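Uncharacterized protein, DUF633, LMOf2365_1472 (Listeria monocytogenes str. 4b F2365, PDB 3GNL) is uncharacterised but probably methylates N1 of an adenine in tRNA, as a Rossmann-fold methyltransferase. Local coordinates at residues A[47-58]-A[73-84]. Sequence-based numbering, arbitrary orientation.
Sequences FAIAGEVVDGPF and QIDVRKGNGLAV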
# COMPACT_ATOMS: atom_id res chain seq x y z
N PHE A 47 1.47 16.00 -14.35
CA PHE A 47 0.66 15.20 -15.25
C PHE A 47 0.23 13.99 -14.43
O PHE A 47 1.01 13.52 -13.59
CB PHE A 47 1.46 14.78 -16.47
CG PHE A 47 0.77 13.76 -17.31
CD1 PHE A 47 -0.28 14.13 -18.16
CD2 PHE A 47 1.13 12.41 -17.26
CE1 PHE A 47 -0.94 13.15 -18.94
CE2 PHE A 47 0.48 11.45 -18.02
CZ PHE A 47 -0.55 11.81 -18.87
N ALA A 48 -1.00 13.50 -14.65
CA ALA A 48 -1.45 12.25 -14.05
C ALA A 48 -2.24 11.40 -15.02
O ALA A 48 -3.03 11.93 -15.81
CB ALA A 48 -2.29 12.51 -12.84
N ILE A 49 -2.08 10.09 -14.93
CA ILE A 49 -3.03 9.11 -15.46
C ILE A 49 -3.89 8.65 -14.28
O ILE A 49 -3.34 8.29 -13.23
CB ILE A 49 -2.30 7.88 -16.03
CG1 ILE A 49 -1.39 8.30 -17.22
CG2 ILE A 49 -3.29 6.79 -16.43
CD1 ILE A 49 -0.36 7.20 -17.63
N ALA A 50 -5.20 8.71 -14.43
CA ALA A 50 -6.10 8.07 -13.46
C ALA A 50 -6.66 6.81 -14.09
O ALA A 50 -7.47 6.87 -15.02
CB ALA A 50 -7.18 9.04 -13.05
N GLY A 51 -6.22 5.65 -13.59
CA GLY A 51 -6.68 4.36 -14.15
C GLY A 51 -7.92 3.82 -13.47
O GLY A 51 -8.09 3.97 -12.27
N GLU A 52 -8.84 3.20 -14.21
CA GLU A 52 -10.01 2.58 -13.64
C GLU A 52 -10.28 1.33 -14.43
O GLU A 52 -9.98 1.29 -15.61
CB GLU A 52 -11.25 3.49 -13.68
CG GLU A 52 -11.02 4.87 -13.06
CD GLU A 52 -10.91 4.82 -11.58
OE1 GLU A 52 -11.14 3.76 -10.97
OE2 GLU A 52 -10.57 5.88 -11.00
N VAL A 53 -10.84 0.29 -13.78
CA VAL A 53 -11.09 -0.96 -14.50
C VAL A 53 -12.54 -1.13 -14.97
O VAL A 53 -12.78 -1.79 -15.97
CB VAL A 53 -10.48 -2.18 -13.77
CG1 VAL A 53 -11.20 -2.44 -12.46
CG2 VAL A 53 -10.54 -3.43 -14.64
N VAL A 54 -13.51 -0.50 -14.32
CA VAL A 54 -14.93 -0.66 -14.68
C VAL A 54 -15.71 0.68 -14.78
O VAL A 54 -15.22 1.72 -14.33
CB VAL A 54 -15.63 -1.67 -13.74
CG1 VAL A 54 -15.00 -3.05 -13.92
CG2 VAL A 54 -15.55 -1.20 -12.28
N ASP A 55 -16.94 0.64 -15.30
CA ASP A 55 -17.70 1.87 -15.65
C ASP A 55 -18.00 2.95 -14.65
O ASP A 55 -17.77 4.15 -14.95
CB ASP A 55 -18.99 1.52 -16.44
CG ASP A 55 -18.69 1.24 -17.89
OD1 ASP A 55 -17.56 1.53 -18.27
OD2 ASP A 55 -19.57 0.76 -18.66
N GLY A 56 -18.57 2.58 -13.51
CA GLY A 56 -18.97 3.51 -12.47
C GLY A 56 -17.77 4.37 -12.12
O GLY A 56 -17.79 5.57 -12.36
N PRO A 57 -16.69 3.74 -11.64
CA PRO A 57 -15.50 4.55 -11.29
C PRO A 57 -14.80 5.25 -12.47
O PRO A 57 -14.20 6.33 -12.31
CB PRO A 57 -14.58 3.53 -10.63
CG PRO A 57 -15.54 2.47 -10.06
CD PRO A 57 -16.56 2.34 -11.17
N PHE A 58 -14.83 4.70 -13.66
CA PHE A 58 -14.22 5.38 -14.79
C PHE A 58 -15.01 6.69 -15.01
O PHE A 58 -14.41 7.77 -15.11
CB PHE A 58 -14.27 4.47 -16.04
CG PHE A 58 -13.80 5.13 -17.30
CD1 PHE A 58 -12.49 5.52 -17.45
CD2 PHE A 58 -14.67 5.29 -18.39
CE1 PHE A 58 -12.02 6.13 -18.59
CE2 PHE A 58 -14.22 5.90 -19.56
CZ PHE A 58 -12.88 6.34 -19.67
N GLN A 73 -4.26 18.20 -18.02
CA GLN A 73 -3.15 17.63 -17.23
C GLN A 73 -3.37 16.20 -16.73
O GLN A 73 -2.43 15.58 -16.24
CB GLN A 73 -2.81 18.55 -16.05
CG GLN A 73 -1.93 19.75 -16.49
CD GLN A 73 -1.55 20.66 -15.34
OE1 GLN A 73 -2.38 21.45 -14.87
NE2 GLN A 73 -0.28 20.59 -14.88
N ILE A 74 -4.60 15.69 -16.87
CA ILE A 74 -4.97 14.38 -16.34
C ILE A 74 -5.76 13.58 -17.35
O ILE A 74 -6.82 14.03 -17.84
CB ILE A 74 -5.77 14.46 -15.05
CG1 ILE A 74 -5.01 15.33 -14.01
CG2 ILE A 74 -6.08 13.06 -14.54
CD1 ILE A 74 -5.80 15.59 -12.80
N ASP A 75 -5.21 12.42 -17.68
CA ASP A 75 -5.84 11.49 -18.59
C ASP A 75 -6.52 10.44 -17.73
O ASP A 75 -5.89 9.81 -16.87
CB ASP A 75 -4.80 10.77 -19.46
CG ASP A 75 -4.17 11.67 -20.55
OD1 ASP A 75 -4.73 12.75 -20.88
OD2 ASP A 75 -3.10 11.27 -21.09
N VAL A 76 -7.81 10.26 -17.94
CA VAL A 76 -8.52 9.17 -17.30
C VAL A 76 -8.61 8.04 -18.30
O VAL A 76 -9.10 8.22 -19.43
CB VAL A 76 -9.91 9.58 -16.81
CG1 VAL A 76 -10.62 8.41 -16.08
CG2 VAL A 76 -9.80 10.82 -15.92
N ARG A 77 -8.12 6.88 -17.90
CA ARG A 77 -8.06 5.73 -18.77
C ARG A 77 -8.68 4.46 -18.17
O ARG A 77 -8.49 4.18 -16.97
CB ARG A 77 -6.62 5.45 -19.12
CG ARG A 77 -5.95 6.59 -19.89
CD ARG A 77 -4.53 6.26 -20.27
NE ARG A 77 -3.78 7.45 -20.71
CZ ARG A 77 -2.48 7.45 -21.03
NH1 ARG A 77 -1.73 6.35 -20.92
NH2 ARG A 77 -1.89 8.59 -21.43
N LYS A 78 -9.41 3.72 -18.99
CA LYS A 78 -9.97 2.42 -18.61
C LYS A 78 -8.99 1.29 -18.94
O LYS A 78 -8.51 1.17 -20.08
CB LYS A 78 -11.32 2.19 -19.28
CG LYS A 78 -11.96 0.84 -18.90
CD LYS A 78 -13.41 0.98 -18.45
CE LYS A 78 -14.38 1.14 -19.62
NZ LYS A 78 -15.82 0.85 -19.26
N GLY A 79 -8.69 0.47 -17.94
CA GLY A 79 -7.77 -0.64 -18.09
C GLY A 79 -7.59 -1.40 -16.79
O GLY A 79 -7.84 -0.86 -15.69
N ASN A 80 -7.17 -2.65 -16.93
CA ASN A 80 -6.81 -3.49 -15.80
C ASN A 80 -5.39 -3.20 -15.32
O ASN A 80 -4.42 -3.37 -16.04
CB ASN A 80 -6.93 -4.95 -16.25
CG ASN A 80 -6.95 -5.92 -15.09
OD1 ASN A 80 -7.18 -5.54 -13.94
ND2 ASN A 80 -6.70 -7.20 -15.39
N GLY A 81 -5.25 -2.71 -14.09
CA GLY A 81 -3.92 -2.55 -13.52
C GLY A 81 -3.04 -1.56 -14.28
O GLY A 81 -3.47 -0.46 -14.58
N LEU A 82 -1.80 -1.96 -14.57
CA LEU A 82 -0.85 -1.07 -15.27
C LEU A 82 -1.03 -1.04 -16.80
O LEU A 82 -0.21 -0.39 -17.45
CB LEU A 82 0.60 -1.35 -14.91
CG LEU A 82 0.96 -1.43 -13.41
CD1 LEU A 82 2.44 -1.54 -13.17
CD2 LEU A 82 0.36 -0.22 -12.64
N ALA A 83 -2.09 -1.68 -17.31
CA ALA A 83 -2.48 -1.63 -18.76
C ALA A 83 -2.78 -0.18 -19.19
O ALA A 83 -2.77 0.14 -20.38
CB ALA A 83 -3.68 -2.51 -19.03
N VAL A 84 -3.01 0.69 -18.22
CA VAL A 84 -3.32 2.08 -18.55
C VAL A 84 -2.06 2.91 -18.78
O VAL A 84 -2.15 4.06 -19.20
CB VAL A 84 -4.25 2.75 -17.50
CG1 VAL A 84 -5.59 2.03 -17.39
CG2 VAL A 84 -3.50 2.91 -16.11
O HOH W 1 -15.35 -2.02 -17.76
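Ala-48, Ala-50 and Glu-52 pair in parallel with strand 74-78 through a ladder of six backbone hydrogen bonds, from Ala-48 N to Gln-73 O (3.0 Å) through to Gly-79 N on Glu-52 O (2.8 Å). Packing is tight on the face of Ile-49 and Arg-77. Ile-49 CD1 lies over one face of the extended arginine's guanidinium, toward its rim, 3.7 Å from Arg-77 NH1. Arg-77 NH2 makes a salt bridge to Asp-75 OD2 (3.0 Å), met on the anti side, and NH1 is held by Val-84 O and Asp-89; together the three partners restrain the group's rotation. Asp-75 OD2 also lies in plane at the edge of the Phe-47 ring, 3.4 Å from Phe-47 CZ, the carboxylate and ring planes 84° apart. Beyond, Val-84 CG2 packs against Ile-49 CG2 and Gly-51 CA. On the other face Phe-58, with CG anti to its backbone N (chi1 174°), puts CE1 3.7 Å from Val-76 CG1 and takes Lys-78 CB over its ring. The C-terminal end, where Val-53, Asp-55 and Lys-78 are exposed, is looser: Lys-78 bends past Val-53 O toward Asp-55, but their charged ends are modelled too close and the salt bridge is doubtful. In this beta-alpha-beta unit (45-52, 55-67, edge strand 74-78), strand 23-28 flanks 45-52, and helix 34-41 packs on Ala-48 and Ile-74.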